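Local coordinates for molybdopterin biosynthesis protein MoaB (PDB 3IWT) that probably takes part in molybdenum cofactor biosynthesis, as a MoaB/MogA-family protein with a probable molybdopterin-binding domain, at residues T25-K30 with V38-D43; I44-L49 with I57-V62; N17-T22 with T74-I79; D64-I69 with V100-K105. One frame throughout, in Å; residues are numbered along the deposited sequence. Where two conformers were deposited one is given.

Interaction 1: residues T25-K30 with V38-D43; sequences TSRYEK and VDESGD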
loop_
_atom_site.group_PDB
_atom_site.type_symbol
_atom_site.label_atom_id
_atom_site.label_comp_id
_atom_site.label_asym_id
_atom_site.label_seq_id
_atom_site.Cartn_x
_atom_site.Cartn_y
_atom_site.Cartn_z
ATOM N N THR A 25 -20.606 14.455 -16.138
ATOM C CA THR A 25 -20.263 14.533 -17.559
ATOM C C THR A 25 -21.429 15.128 -18.364
ATOM O O THR A 25 -21.220 16.044 -19.159
ATOM C CB THR A 25 -19.836 13.157 -18.100
ATOM O OG1 THR A 25 -18.657 12.727 -17.403
ATOM C CG2 THR A 25 -19.527 13.204 -19.602
ATOM N N SER A 26 -22.651 14.654 -18.115
ATOM C CA SER A 26 -23.829 15.155 -18.860
ATOM C C SER A 26 -23.970 16.665 -18.706
ATOM O O SER A 26 -24.101 17.379 -19.697
ATOM C CB SER A 26 -25.112 14.455 -18.432
ATOM O OG SER A 26 -25.376 14.607 -17.046
ATOM N N ARG A 27 -23.895 17.150 -17.467
ATOM C CA ARG A 27 -24.017 18.577 -17.205
ATOM C C ARG A 27 -22.845 19.371 -17.794
ATOM O O ARG A 27 -23.050 20.453 -18.351
ATOM C CB ARG A 27 -24.209 18.838 -15.711
ATOM C CG ARG A 27 -25.523 18.265 -15.192
ATOM C CD ARG A 27 -25.687 18.415 -13.694
ATOM N NE ARG A 27 -26.926 17.810 -13.209
ATOM C CZ ARG A 27 -27.113 16.506 -13.024
ATOM N NH1 ARG A 27 -26.148 15.632 -13.240
ATOM N NH2 ARG A 27 -28.274 16.068 -12.586
ATOM N N TYR A 28 -21.634 18.822 -17.704
ATOM C CA TYR A 28 -20.467 19.498 -18.265
ATOM C C TYR A 28 -20.602 19.665 -19.778
ATOM O O TYR A 28 -20.319 20.729 -20.309
ATOM C CB TYR A 28 -19.181 18.743 -17.935
ATOM C CG TYR A 28 -17.923 19.370 -18.495
ATOM C CD1 TYR A 28 -17.362 20.493 -17.897
ATOM C CD2 TYR A 28 -17.292 18.839 -19.614
ATOM C CE1 TYR A 28 -16.191 21.058 -18.388
ATOM C CE2 TYR A 28 -16.126 19.409 -20.124
ATOM C CZ TYR A 28 -15.584 20.518 -19.506
ATOM O OH TYR A 28 -14.435 21.103 -20.000
ATOM N N GLU A 29 -21.051 18.620 -20.462
ATOM C CA GLU A 29 -21.204 18.675 -21.915
ATOM C C GLU A 29 -22.238 19.733 -22.334
ATOM O O GLU A 29 -22.049 20.421 -23.338
ATOM C CB GLU A 29 -21.575 17.301 -22.480
ATOM C CG GLU A 29 -20.530 16.200 -22.231
ATOM C CD GLU A 29 -19.261 16.329 -23.064
ATOM O OE1 GLU A 29 -19.056 17.359 -23.743
ATOM O OE2 GLU A 29 -18.458 15.373 -23.030
ATOM N N LYS A 30 -23.314 19.885 -21.557
ATOM C CA LYS A 30 -24.308 20.956 -21.799
ATOM C C LYS A 30 -23.721 22.351 -21.583
ATOM O O LYS A 30 -24.010 23.272 -22.347
ATOM C CB LYS A 30 -25.517 20.803 -20.879
ATOM C CG LYS A 30 -26.414 19.627 -21.182
ATOM C CD LYS A 30 -27.529 19.551 -20.147
ATOM C CE LYS A 30 -28.268 18.210 -20.163
ATOM N NZ LYS A 30 -29.528 18.274 -20.964
ATOM N N VAL A 38 -29.537 21.962 -14.908
ATOM C CA VAL A 38 -29.986 22.019 -13.520
ATOM C C VAL A 38 -29.044 21.115 -12.717
ATOM O O VAL A 38 -28.851 19.951 -13.064
ATOM C CB VAL A 38 -31.456 21.571 -13.376
ATOM C CG1 VAL A 38 -31.868 21.439 -11.896
ATOM C CG2 VAL A 38 -32.377 22.546 -14.135
ATOM N N ASP A 39 -28.444 21.686 -11.678
ATOM C CA ASP A 39 -27.543 20.980 -10.797
ATOM C C ASP A 39 -28.208 20.878 -9.445
ATOM O O ASP A 39 -27.916 21.659 -8.545
ATOM C CB ASP A 39 -26.207 21.736 -10.703
ATOM C CG ASP A 39 -25.248 21.108 -9.719
ATOM O OD1 ASP A 39 -25.499 19.972 -9.278
ATOM O OD2 ASP A 39 -24.241 21.762 -9.395
ATOM N N GLU A 40 -29.105 19.910 -9.309
ATOM C CA GLU A 40 -29.923 19.763 -8.116
ATOM C C GLU A 40 -29.044 19.553 -6.873
ATOM O O GLU A 40 -29.237 20.177 -5.838
ATOM C CB GLU A 40 -30.885 18.578 -8.293
ATOM C CG GLU A 40 -31.879 18.708 -9.483
ATOM C CD GLU A 40 -31.357 18.130 -10.814
ATOM O OE1 GLU A 40 -30.141 17.918 -10.966
ATOM O OE2 GLU A 40 -32.186 17.892 -11.722
ATOM N N SER A 41 -28.074 18.650 -6.990
ATOM C CA SER A 41 -27.208 18.332 -5.858
ATOM C C SER A 41 -26.330 19.502 -5.427
ATOM O O SER A 41 -26.196 19.761 -4.239
ATOM C CB SER A 41 -26.317 17.146 -6.186
ATOM O OG SER A 41 -27.120 15.980 -6.240
ATOM N N GLY A 42 -25.714 20.185 -6.382
ATOM C CA GLY A 42 -24.892 21.367 -6.056
ATOM C C GLY A 42 -25.740 22.441 -5.398
ATOM O O GLY A 42 -25.307 23.093 -4.441
ATOM N N ASP A 43 -26.944 22.632 -5.932
ATOM C CA ASP A 43 -27.907 23.615 -5.407
ATOM C C ASP A 43 -28.306 23.319 -3.969
ATOM O O ASP A 43 -28.350 24.220 -3.147
ATOM C CB ASP A 43 -29.161 23.665 -6.290
ATOM C CG ASP A 43 -28.915 24.381 -7.618
ATOM O OD1 ASP A 43 -27.792 24.867 -7.856
ATOM O OD2 ASP A 43 -29.844 24.434 -8.441
HETATM O O HOH W 1 -30.793 17.938 -13.974
#

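Interaction 2: residues I44-L49 with I57-V62; sequences IIKQLL and IGYSLV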
loop_
_atom_site.group_PDB
_atom_site.type_symbol
_atom_site.label_atom_id
_atom_site.label_comp_id
_atom_site.label_asym_id
_atom_site.label_seq_id
_atom_site.Cartn_x
_atom_site.Cartn_y
_atom_site.Cartn_z
ATOM N N ILE A 44 -28.565 22.054 -3.670
ATOM C CA ILE A 44 -28.884 21.618 -2.303
ATOM C C ILE A 44 -27.739 21.914 -1.327
ATOM O O ILE A 44 -27.976 22.396 -0.225
ATOM C CB ILE A 44 -29.251 20.086 -2.256
ATOM C CG1 ILE A 44 -30.672 19.859 -2.754
ATOM C CG2 ILE A 44 -29.135 19.511 -0.834
ATOM C CD1 ILE A 44 -31.008 18.386 -3.030
ATOM N N ILE A 45 -26.503 21.632 -1.745
ATOM C CA ILE A 45 -25.330 21.864 -0.912
ATOM C C ILE A 45 -25.206 23.359 -0.604
ATOM O O ILE A 45 -25.072 23.740 0.551
ATOM C CB ILE A 45 -24.048 21.342 -1.592
ATOM C CG1 ILE A 45 -24.095 19.808 -1.702
ATOM C CG2 ILE A 45 -22.784 21.817 -0.844
ATOM C CD1 ILE A 45 -22.954 19.204 -2.554
ATOM N N LYS A 46 -25.307 24.196 -1.627
ATOM C CA LYS A 46 -25.219 25.646 -1.443
ATOM C C LYS A 46 -26.293 26.185 -0.501
ATOM O O LYS A 46 -25.983 26.913 0.449
ATOM C CB LYS A 46 -25.312 26.346 -2.795
ATOM C CG LYS A 46 -24.129 26.092 -3.713
ATOM C CD LYS A 46 -24.470 26.472 -5.144
ATOM C CE LYS A 46 -23.258 26.293 -6.047
ATOM N NZ LYS A 46 -23.548 26.711 -7.449
ATOM N N GLN A 47 -27.539 25.790 -0.777
ATOM C CA GLN A 47 -28.738 26.211 -0.034
ATOM C C GLN A 47 -28.584 25.867 1.464
ATOM O O GLN A 47 -28.782 26.727 2.333
ATOM C CB GLN A 47 -29.942 25.436 -0.601
ATOM C CG GLN A 47 -31.158 26.228 -1.053
ATOM C CD GLN A 47 -32.416 25.358 -1.041
ATOM O OE1 GLN A 47 -32.467 24.316 -1.704
ATOM N NE2 GLN A 47 -33.408 25.755 -0.256
ATOM N N LEU A 48 -28.230 24.600 1.744
ATOM C CA LEU A 48 -28.114 24.117 3.126
ATOM C C LEU A 48 -26.941 24.750 3.839
ATOM O O LEU A 48 -27.038 25.096 5.015
ATOM C CB LEU A 48 -27.992 22.578 3.203
ATOM C CG LEU A 48 -29.267 21.740 3.017
ATOM C CD1 LEU A 48 -28.933 20.248 2.944
ATOM C CD2 LEU A 48 -30.275 22.038 4.116
ATOM N N LEU A 49 -25.801 24.862 3.139
ATOM C CA LEU A 49 -24.614 25.491 3.711
ATOM C C LEU A 49 -24.873 26.944 4.077
ATOM O O LEU A 49 -24.540 27.379 5.191
ATOM C CB LEU A 49 -23.410 25.460 2.766
ATOM C CG LEU A 49 -22.682 24.123 2.628
ATOM C CD1 LEU A 49 -21.657 24.266 1.494
ATOM C CD2 LEU A 49 -22.023 23.645 3.950
ATOM N N ILE A 57 -17.714 30.319 -1.418
ATOM C CA ILE A 57 -16.805 31.225 -2.058
ATOM C C ILE A 57 -16.342 30.787 -3.432
ATOM O O ILE A 57 -15.665 31.539 -4.101
ATOM C CB ILE A 57 -15.664 31.685 -1.130
ATOM C CG1 ILE A 57 -14.762 30.543 -0.699
ATOM C CG2 ILE A 57 -16.273 32.481 0.069
ATOM C CD1 ILE A 57 -13.442 31.098 -0.157
ATOM N N GLY A 58 -16.746 29.600 -3.882
ATOM C CA GLY A 58 -16.525 29.233 -5.262
ATOM C C GLY A 58 -17.247 27.972 -5.662
ATOM O O GLY A 58 -17.756 27.240 -4.805
ATOM N N TYR A 59 -17.312 27.747 -6.969
ATOM C CA TYR A 59 -18.033 26.600 -7.542
ATOM C C TYR A 59 -17.451 26.248 -8.890
ATOM O O TYR A 59 -17.049 27.138 -9.647
ATOM C CB TYR A 59 -19.516 26.945 -7.706
ATOM C CG TYR A 59 -20.333 25.968 -8.562
ATOM C CD1 TYR A 59 -20.705 24.711 -8.076
ATOM C CD2 TYR A 59 -20.784 26.335 -9.834
ATOM C CE1 TYR A 59 -21.457 23.821 -8.849
ATOM C CE2 TYR A 59 -21.556 25.454 -10.614
ATOM C CZ TYR A 59 -21.882 24.202 -10.119
ATOM O OH TYR A 59 -22.655 23.354 -10.899
ATOM N N SER A 60 -17.391 24.959 -9.195
ATOM C CA SER A 60 -16.981 24.524 -10.513
ATOM C C SER A 60 -17.714 23.253 -10.922
ATOM O O SER A 60 -18.204 22.492 -10.069
ATOM C CB SER A 60 -15.466 24.321 -10.570
ATOM O OG SER A 60 -15.059 23.316 -9.667
ATOM N N LEU A 61 -17.807 23.047 -12.229
ATOM C CA LEU A 61 -18.464 21.889 -12.793
ATOM C C LEU A 61 -17.501 21.240 -13.758
ATOM O O LEU A 61 -16.955 21.907 -14.634
ATOM C CB LEU A 61 -19.760 22.303 -13.492
ATOM C CG LEU A 61 -20.450 21.301 -14.427
ATOM C CD1 LEU A 61 -20.883 20.099 -13.661
ATOM C CD2 LEU A 61 -21.630 21.950 -15.167
ATOM N N VAL A 62 -17.274 19.944 -13.565
ATOM C CA VAL A 62 -16.315 19.170 -14.361
ATOM C C VAL A 62 -16.930 17.812 -14.721
ATOM O O VAL A 62 -17.829 17.341 -14.014
ATOM C CB VAL A 62 -14.959 18.999 -13.621
ATOM C CG1 VAL A 62 -14.227 20.372 -13.495
ATOM C CG2 VAL A 62 -15.120 18.315 -12.253
#

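Interaction 3: residues N17-T22 with T74-I79; sequences NFYVIT and TDALSI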
loop_
_atom_site.group_PDB
_atom_site.type_symbol
_atom_site.label_atom_id
_atom_site.label_comp_id
_atom_site.label_asym_id
_atom_site.label_seq_id
_atom_site.Cartn_x
_atom_site.Cartn_y
_atom_site.Cartn_z
ATOM N N ASN A 17 -16.013 28.967 5.135
ATOM C CA ASN A 17 -16.016 29.169 3.678
ATOM C C ASN A 17 -15.910 27.837 2.912
ATOM O O ASN A 17 -14.963 27.045 3.106
ATOM C CB ASN A 17 -14.855 30.058 3.264
ATOM C CG ASN A 17 -14.901 31.455 3.874
ATOM O OD1 ASN A 17 -13.856 32.019 4.210
ATOM N ND2 ASN A 17 -16.064 32.032 3.951
ATOM N N PHE A 18 -16.864 27.603 2.022
ATOM C CA PHE A 18 -16.982 26.330 1.299
ATOM C C PHE A 18 -16.791 26.565 -0.190
ATOM O O PHE A 18 -17.224 27.593 -0.721
ATOM C CB PHE A 18 -18.361 25.706 1.530
ATOM C CG PHE A 18 -18.547 25.123 2.900
ATOM C CD1 PHE A 18 -18.715 25.947 3.984
ATOM C CD2 PHE A 18 -18.520 23.736 3.098
ATOM C CE1 PHE A 18 -18.901 25.439 5.255
ATOM C CE2 PHE A 18 -18.711 23.202 4.380
ATOM C CZ PHE A 18 -18.872 24.065 5.461
ATOM N N TYR A 19 -16.148 25.601 -0.855
ATOM C CA TYR A 19 -16.061 25.559 -2.303
ATOM C C TYR A 19 -16.774 24.288 -2.776
ATOM O O TYR A 19 -16.513 23.190 -2.260
ATOM C CB TYR A 19 -14.596 25.521 -2.731
ATOM C CG TYR A 19 -14.342 25.824 -4.180
ATOM C CD1 TYR A 19 -13.694 26.999 -4.548
ATOM C CD2 TYR A 19 -14.713 24.936 -5.174
ATOM C CE1 TYR A 19 -13.402 27.274 -5.873
ATOM C CE2 TYR A 19 -14.471 25.213 -6.498
ATOM C CZ TYR A 19 -13.805 26.385 -6.843
ATOM O OH TYR A 19 -13.518 26.643 -8.153
ATOM N N VAL A 20 -17.649 24.433 -3.769
ATOM C CA VAL A 20 -18.516 23.325 -4.184
ATOM C C VAL A 20 -18.115 22.862 -5.585
ATOM O O VAL A 20 -18.005 23.679 -6.495
ATOM C CB VAL A 20 -20.013 23.709 -4.169
ATOM C CG1 VAL A 20 -20.906 22.527 -4.591
ATOM C CG2 VAL A 20 -20.428 24.198 -2.778
ATOM N N ILE A 21 -17.936 21.559 -5.758
ATOM C CA ILE A 21 -17.535 21.018 -7.062
ATOM C C ILE A 21 -18.532 19.968 -7.533
ATOM O O ILE A 21 -18.785 18.967 -6.843
ATOM C CB ILE A 21 -16.115 20.416 -7.031
ATOM C CG1 ILE A 21 -15.082 21.434 -6.541
ATOM C CG2 ILE A 21 -15.712 19.840 -8.428
ATOM C CD1 ILE A 21 -13.675 20.823 -6.343
ATOM N N THR A 22 -19.108 20.172 -8.706
ATOM C CA THR A 22 -20.047 19.183 -9.245
ATOM C C THR A 22 -19.318 18.377 -10.301
ATOM O O THR A 22 -18.726 18.946 -11.199
ATOM C CB THR A 22 -21.322 19.859 -9.797
ATOM O OG1 THR A 22 -22.023 20.441 -8.701
ATOM C CG2 THR A 22 -22.228 18.840 -10.523
ATOM N N THR A 74 -7.419 21.370 -7.150
ATOM C CA THR A 74 -6.238 22.220 -6.898
ATOM C C THR A 74 -6.564 23.710 -6.982
ATOM O O THR A 74 -6.030 24.503 -6.201
ATOM C CB THR A 74 -5.010 21.839 -7.792
ATOM O OG1 THR A 74 -5.341 21.941 -9.188
ATOM C CG2 THR A 74 -4.566 20.453 -7.458
ATOM N N ASP A 75 -7.428 24.090 -7.921
ATOM C CA ASP A 75 -7.916 25.447 -7.999
ATOM C C ASP A 75 -8.576 25.871 -6.676
ATOM O O ASP A 75 -8.363 26.990 -6.213
ATOM C CB ASP A 75 -8.920 25.624 -9.162
ATOM C CG ASP A 75 -8.235 25.779 -10.544
ATOM O OD1 ASP A 75 -7.003 25.824 -10.623
ATOM O OD2 ASP A 75 -8.974 25.825 -11.557
ATOM N N ALA A 76 -9.353 24.982 -6.069
ATOM C CA ALA A 76 -10.053 25.287 -4.810
ATOM C C ALA A 76 -9.079 25.291 -3.620
ATOM O O ALA A 76 -9.121 26.180 -2.754
ATOM C CB ALA A 76 -11.210 24.299 -4.585
ATOM N N LEU A 77 -8.177 24.317 -3.602
ATOM C CA LEU A 77 -7.162 24.199 -2.558
ATOM C C LEU A 77 -6.227 25.391 -2.527
ATOM O O LEU A 77 -5.706 25.718 -1.478
ATOM C CB LEU A 77 -6.351 22.913 -2.748
ATOM C CG LEU A 77 -7.086 21.609 -2.473
ATOM C CD1 LEU A 77 -6.276 20.428 -3.061
ATOM C CD2 LEU A 77 -7.288 21.460 -0.995
ATOM N N SER A 78 -6.057 26.048 -3.673
ATOM C CA SER A 78 -5.134 27.173 -3.812
ATOM C C SER A 78 -5.685 28.507 -3.358
ATOM O O SER A 78 -4.969 29.517 -3.385
ATOM C CB SER A 78 -4.656 27.283 -5.257
ATOM O OG SER A 78 -3.973 26.104 -5.579
ATOM N N ILE A 79 -6.953 28.531 -2.961
ATOM C CA ILE A 79 -7.590 29.733 -2.426
ATOM C C ILE A 79 -7.482 29.669 -0.908
ATOM O O ILE A 79 -8.107 28.812 -0.270
ATOM C CB ILE A 79 -9.058 29.802 -2.844
ATOM C CG1 ILE A 79 -9.160 29.856 -4.380
ATOM C CG2 ILE A 79 -9.782 31.036 -2.192
ATOM C CD1 ILE A 79 -10.564 29.547 -4.928
#

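Interaction 4: residues D64-I69 with V100-K105; sequences DDKIKI and VETIRK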
loop_
_atom_site.group_PDB
_atom_site.type_symbol
_atom_site.label_atom_id
_atom_site.label_comp_id
_atom_site.label_asym_id
_atom_site.label_seq_id
_atom_site.Cartn_x
_atom_site.Cartn_y
_atom_site.Cartn_z
ATOM N N ASP A 64 -16.348 13.471 -15.630
ATOM C CA ASP A 64 -15.580 12.343 -15.079
ATOM C C ASP A 64 -14.245 12.165 -15.809
ATOM O O ASP A 64 -14.021 11.175 -16.509
ATOM C CB ASP A 64 -16.368 11.023 -15.196
ATOM C CG ASP A 64 -17.649 11.019 -14.397
ATOM O OD1 ASP A 64 -17.674 11.541 -13.264
ATOM O OD2 ASP A 64 -18.633 10.443 -14.910
ATOM N N ASP A 65 -13.345 13.114 -15.614
ATOM C CA ASP A 65 -12.047 13.115 -16.289
ATOM C C ASP A 65 -11.019 13.431 -15.228
ATOM O O ASP A 65 -11.178 14.431 -14.503
ATOM C CB ASP A 65 -12.016 14.162 -17.395
ATOM C CG ASP A 65 -10.630 14.299 -18.023
ATOM O OD1 ASP A 65 -10.274 13.476 -18.858
ATOM O OD2 ASP A 65 -9.878 15.204 -17.653
ATOM N N LYS A 66 -9.994 12.577 -15.122
ATOM C CA LYS A 66 -9.018 12.643 -14.025
ATOM C C LYS A 66 -8.375 14.027 -13.939
ATOM O O LYS A 66 -8.349 14.643 -12.885
ATOM C CB LYS A 66 -7.955 11.537 -14.188
ATOM C CG LYS A 66 -6.794 11.609 -13.203
ATOM C CD LYS A 66 -5.891 10.376 -13.207
ATOM C CE LYS A 66 -4.700 10.581 -12.253
ATOM N NZ LYS A 66 -3.852 9.359 -12.103
ATOM N N ILE A 67 -7.833 14.495 -15.058
ATOM C CA ILE A 67 -7.119 15.778 -15.098
ATOM C C ILE A 67 -8.036 16.936 -14.755
ATOM O O ILE A 67 -7.659 17.821 -13.988
ATOM C CB ILE A 67 -6.454 16.049 -16.474
ATOM C CG1 ILE A 67 -5.397 14.990 -16.791
ATOM C CG2 ILE A 67 -5.803 17.434 -16.501
ATOM C CD1 ILE A 67 -4.274 14.949 -15.818
ATOM N N LYS A 68 -9.242 16.941 -15.322
ATOM C CA LYS A 68 -10.207 17.999 -15.028
ATOM C C LYS A 68 -10.649 18.025 -13.565
ATOM O O LYS A 68 -10.860 19.087 -12.996
ATOM C CB LYS A 68 -11.405 17.930 -15.979
ATOM C CG LYS A 68 -11.047 18.354 -17.418
ATOM C CD LYS A 68 -12.263 18.274 -18.297
ATOM C CE LYS A 68 -12.151 19.076 -19.549
ATOM N NZ LYS A 68 -11.007 18.768 -20.371
ATOM N N ILE A 69 -10.753 16.848 -12.957
ATOM C CA ILE A 69 -11.147 16.734 -11.562
ATOM C C ILE A 69 -9.996 17.211 -10.673
ATOM O O ILE A 69 -10.207 18.012 -9.753
ATOM C CB ILE A 69 -11.535 15.276 -11.209
ATOM C CG1 ILE A 69 -12.910 14.902 -11.782
ATOM C CG2 ILE A 69 -11.523 15.058 -9.691
ATOM C CD1 ILE A 69 -13.191 13.363 -11.673
ATOM N N VAL A 100 -13.167 9.248 -6.212
ATOM C CA VAL A 100 -12.466 8.750 -5.013
ATOM C C VAL A 100 -11.049 8.293 -5.340
ATOM O O VAL A 100 -10.111 8.601 -4.630
ATOM C CB VAL A 100 -13.277 7.627 -4.296
ATOM C CG1 VAL A 100 -12.506 7.074 -3.105
ATOM C CG2 VAL A 100 -14.650 8.199 -3.846
ATOM N N GLU A 101 -10.906 7.594 -6.448
ATOM C CA GLU A 101 -9.633 7.081 -6.878
ATOM C C GLU A 101 -8.704 8.216 -7.301
ATOM O O GLU A 101 -7.476 8.100 -7.229
ATOM C CB GLU A 101 -9.834 6.137 -8.053
ATOM C CG GLU A 101 -10.589 4.858 -7.719
ATOM C CD GLU A 101 -12.058 5.068 -7.366
ATOM O OE1 GLU A 101 -12.757 5.950 -7.969
ATOM O OE2 GLU A 101 -12.513 4.327 -6.454
ATOM N N THR A 102 -9.282 9.322 -7.761
ATOM C CA THR A 102 -8.514 10.476 -8.158
ATOM C C THR A 102 -8.071 11.319 -6.934
ATOM O O THR A 102 -6.905 11.715 -6.839
ATOM C CB THR A 102 -9.314 11.349 -9.157
ATOM O OG1 THR A 102 -9.626 10.560 -10.307
ATOM C CG2 THR A 102 -8.524 12.585 -9.557
ATOM N N ILE A 103 -8.995 11.614 -6.020
ATOM C CA ILE A 103 -8.726 12.589 -4.963
ATOM C C ILE A 103 -8.252 12.014 -3.640
ATOM O O ILE A 103 -7.452 12.640 -2.932
ATOM C CB ILE A 103 -9.965 13.519 -4.759
ATOM C CG1 ILE A 103 -10.254 14.255 -6.075
ATOM C CG2 ILE A 103 -9.792 14.482 -3.564
ATOM C CD1 ILE A 103 -9.137 15.161 -6.600
ATOM N N ARG A 104 -8.740 10.823 -3.284
ATOM C CA ARG A 104 -8.481 10.282 -1.960
ATOM C C ARG A 104 -7.003 10.125 -1.711
ATOM O O ARG A 104 -6.532 10.300 -0.589
ATOM C CB ARG A 104 -9.244 8.941 -1.744
ATOM C CG ARG A 104 -9.131 8.386 -0.340
ATOM C CD ARG A 104 -10.133 7.259 -0.142
ATOM N NE ARG A 104 -9.836 6.195 -1.073
ATOM C CZ ARG A 104 -10.611 5.110 -1.206
ATOM N NH1 ARG A 104 -11.693 4.978 -0.482
ATOM N NH2 ARG A 104 -10.280 4.175 -2.059
ATOM N N LYS A 105 -6.257 9.869 -2.780
ATOM C CA LYS A 105 -4.830 9.711 -2.731
ATOM C C LYS A 105 -4.097 10.957 -2.266
ATOM O O LYS A 105 -2.993 10.842 -1.696
ATOM C CB LYS A 105 -4.275 9.339 -4.136
ATOM C CG LYS A 105 -4.319 7.900 -4.394
ATOM C CD LYS A 105 -3.742 7.538 -5.742
ATOM C CE LYS A 105 -4.779 6.796 -6.606
ATOM N NZ LYS A 105 -4.606 7.234 -8.077
#

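Interaction 1: residues T25-K30 with V38-D43
R27 lays the edge of its guanidinium against the turn formed by V38, D39 and E40. Its NE gives a nearly straight hydrogen bond to V38 O, 2.9 Å long with an N-H...O angle of 160°, and the carbonyl oxygen lies practically in the guanidinium plane. The second grip comes from NH2, which makes a salt bridge of 3.1 Å to E40 OE1 in one of the two E40 conformers. That oxygen is met on its syn side, although the two flat groups stand 78° apart. The R27 chain runs extended from CG to NE, which carries the charged end across from helix 25-32, while E40 in this conformer bends at chi2 to swing its carboxylate back over the turn. Water 1 donates to V38 O and, in the same conformer, to E40 OE2.

The turn is the N-terminus of helix 40-51, with D39 as N-cap: its OD1 accepts from G42 N at 2.9 Å, from above the carboxylate plane. D39 OD2 is taken by Y59 and T22, so the cap is tied to the sheet of this α/β domain. A leucine in place of R27 would probably leave E40 without its ion-pair partner and V38 O without its side-chain donor, setting the E40 carboxylate freer to turn. The remaining guanidinium nitrogen, R27 NH1, turns back to S24 OG just before its own helix.

Interaction 2: residues I44-L49 with I57-V62
With CG set beside its backbone N (chi1 -67°) and the chain extended beyond it, K46 reaches straight out from helix 40-51 and puts its ammonium over the ring of Y59, whose own CG is anti to the backbone N (chi1 167°) and lifts the ring off strand 55-62 toward the helix. The two elements are consecutive helix and strand of the α/β sandwich, and the strand is the outermost on this side of the sheet within the chain. The contact is a cation-pi interaction between a helix and the border of the sheet.

K46 NZ sits 3.5 Å from the centroid of the Y59 ring and only 13° off the ring normal, so the charge lies over the middle of the face rather than near the rim. The methylene next to it also takes part: K46 CE comes to 3.6 Å from Y59 CD1, above and just outside that corner of the ring. The last lysine bond, CE to NZ, runs nearly parallel to the ring plane, coming in over the CD1 edge.

The hydroxyl of Y59 is held by D39 OD2. One aromatic side chain is thereby engaged twice, by helix 40-51 and by its N-cap residue, and the hydroxyl bond probably restrains the ring's tilt beneath the lysine. The Y59 side chain also packs on T22 of the adjoining strand 17-23. The amine stands slightly toward the CB end of the ring: K46 NZ is 3.5 Å from Y59 CG and 4.0 Å from Y59 CZ.

Interaction 3: residues N17-T22 with T74-I79
The principal interaction is a CH-pi contact: the methyl group of A76 sits over one face of the Y19 ring. A76 CB lies 3.5 Å from the ring centroid and 12° off the normal, so it faces the centre of the ring. It is nearly equidistant from the six carbons: A76 CB is 3.5 Å from Y19 CG, and A76 CB is 4.0 Å from Y19 CZ. Y19 reaches this place because its CG is anti to the backbone N (chi1 -165°), which sends the ring from strand 17-23 flat against the helix. With a side chain of a single carbon, A76 lets the backbones come close, 6.5 Å between the CA atoms of Y19 and A76.

The second apolar contact is at the CE1 side of the ring. I79 CD1 approaches Y19 CE1 at 3.8 Å, neither over the face nor in the plane, and the two side chains cross at about a right angle. Replacing Y19 with an alanine would probably open a gap between strand and helix, leaving the methyl of A76 and the tip of I79 without the ring they pack on.

A backbone hydrogen bond from S78 N to T74 O, 3.0 Å long, closes the end of the helix that carries A76.

Strand 17-23 runs between strands 55-62 and 84-88 of the parallel part of the sheet. Helix 66-77 lies on the face that Y19 and I21 point to, whereas F18 and V20 pack on helix 40-51, and T74 meets T74 of the second subunit beyond it.

Interaction 4: residues D64-I69 with V100-K105
Two helices that follow different strands of the domain meet here, the first turn of helix 66-77 against the short helix 99-103. I69 and T102 carry the contact: their methyls meet at 3.9 Å between I69 CG2 and T102 CG2. The same I69 CG2 also touches I103 CD1 at 3.9 Å, so one branch methyl lies against two residues of the neighbouring helix. The I69 torsion (chi1 -75°) sets CG2 anti to the backbone N and aims it there. T102 CG2 rests on K66 O as well, at 3.9 Å, while T102 OG1 turns back to I98 O, just before its own helix.

The aliphatic part of K66 flanks the threonine, its CG 4.2 Å from T102 CG2. Beyond it the chain runs extended, and K66 NZ forms a salt bridge with D108 of the second subunit and a hydrogen bond with L106 O of the same subunit. D65 caps the start of the helix: its OD2 accepts from K68 N at 3.0 Å, on the anti side of the carboxylate.

L70 and F73, further along helix 66-77, continue the apolar seam against I103. This is helix-to-helix packing on one face of the central sheet, as in α/β sandwich folds, made by the branched side chains of I69, T102 and I103 beside a subunit interface.

Interactions 3 and 4 are buried and apolar, both on helix 66-77: the first seats the helix's later part on strand 17-23, the second fits its first turn to helix 99-103, and both lie beside the second subunit. Interactions 1 and 2 are polar or charged, nearer the surface, and share helix 40-51, one at its N-terminal end and one further along. D39 joins three of the four, its carboxylate tying interaction 1 to interactions 2 and 3. Interactions 2 and 3 also reach neighbouring strands of one sheet, linked by backbone bonds such as S60 O with T22 N.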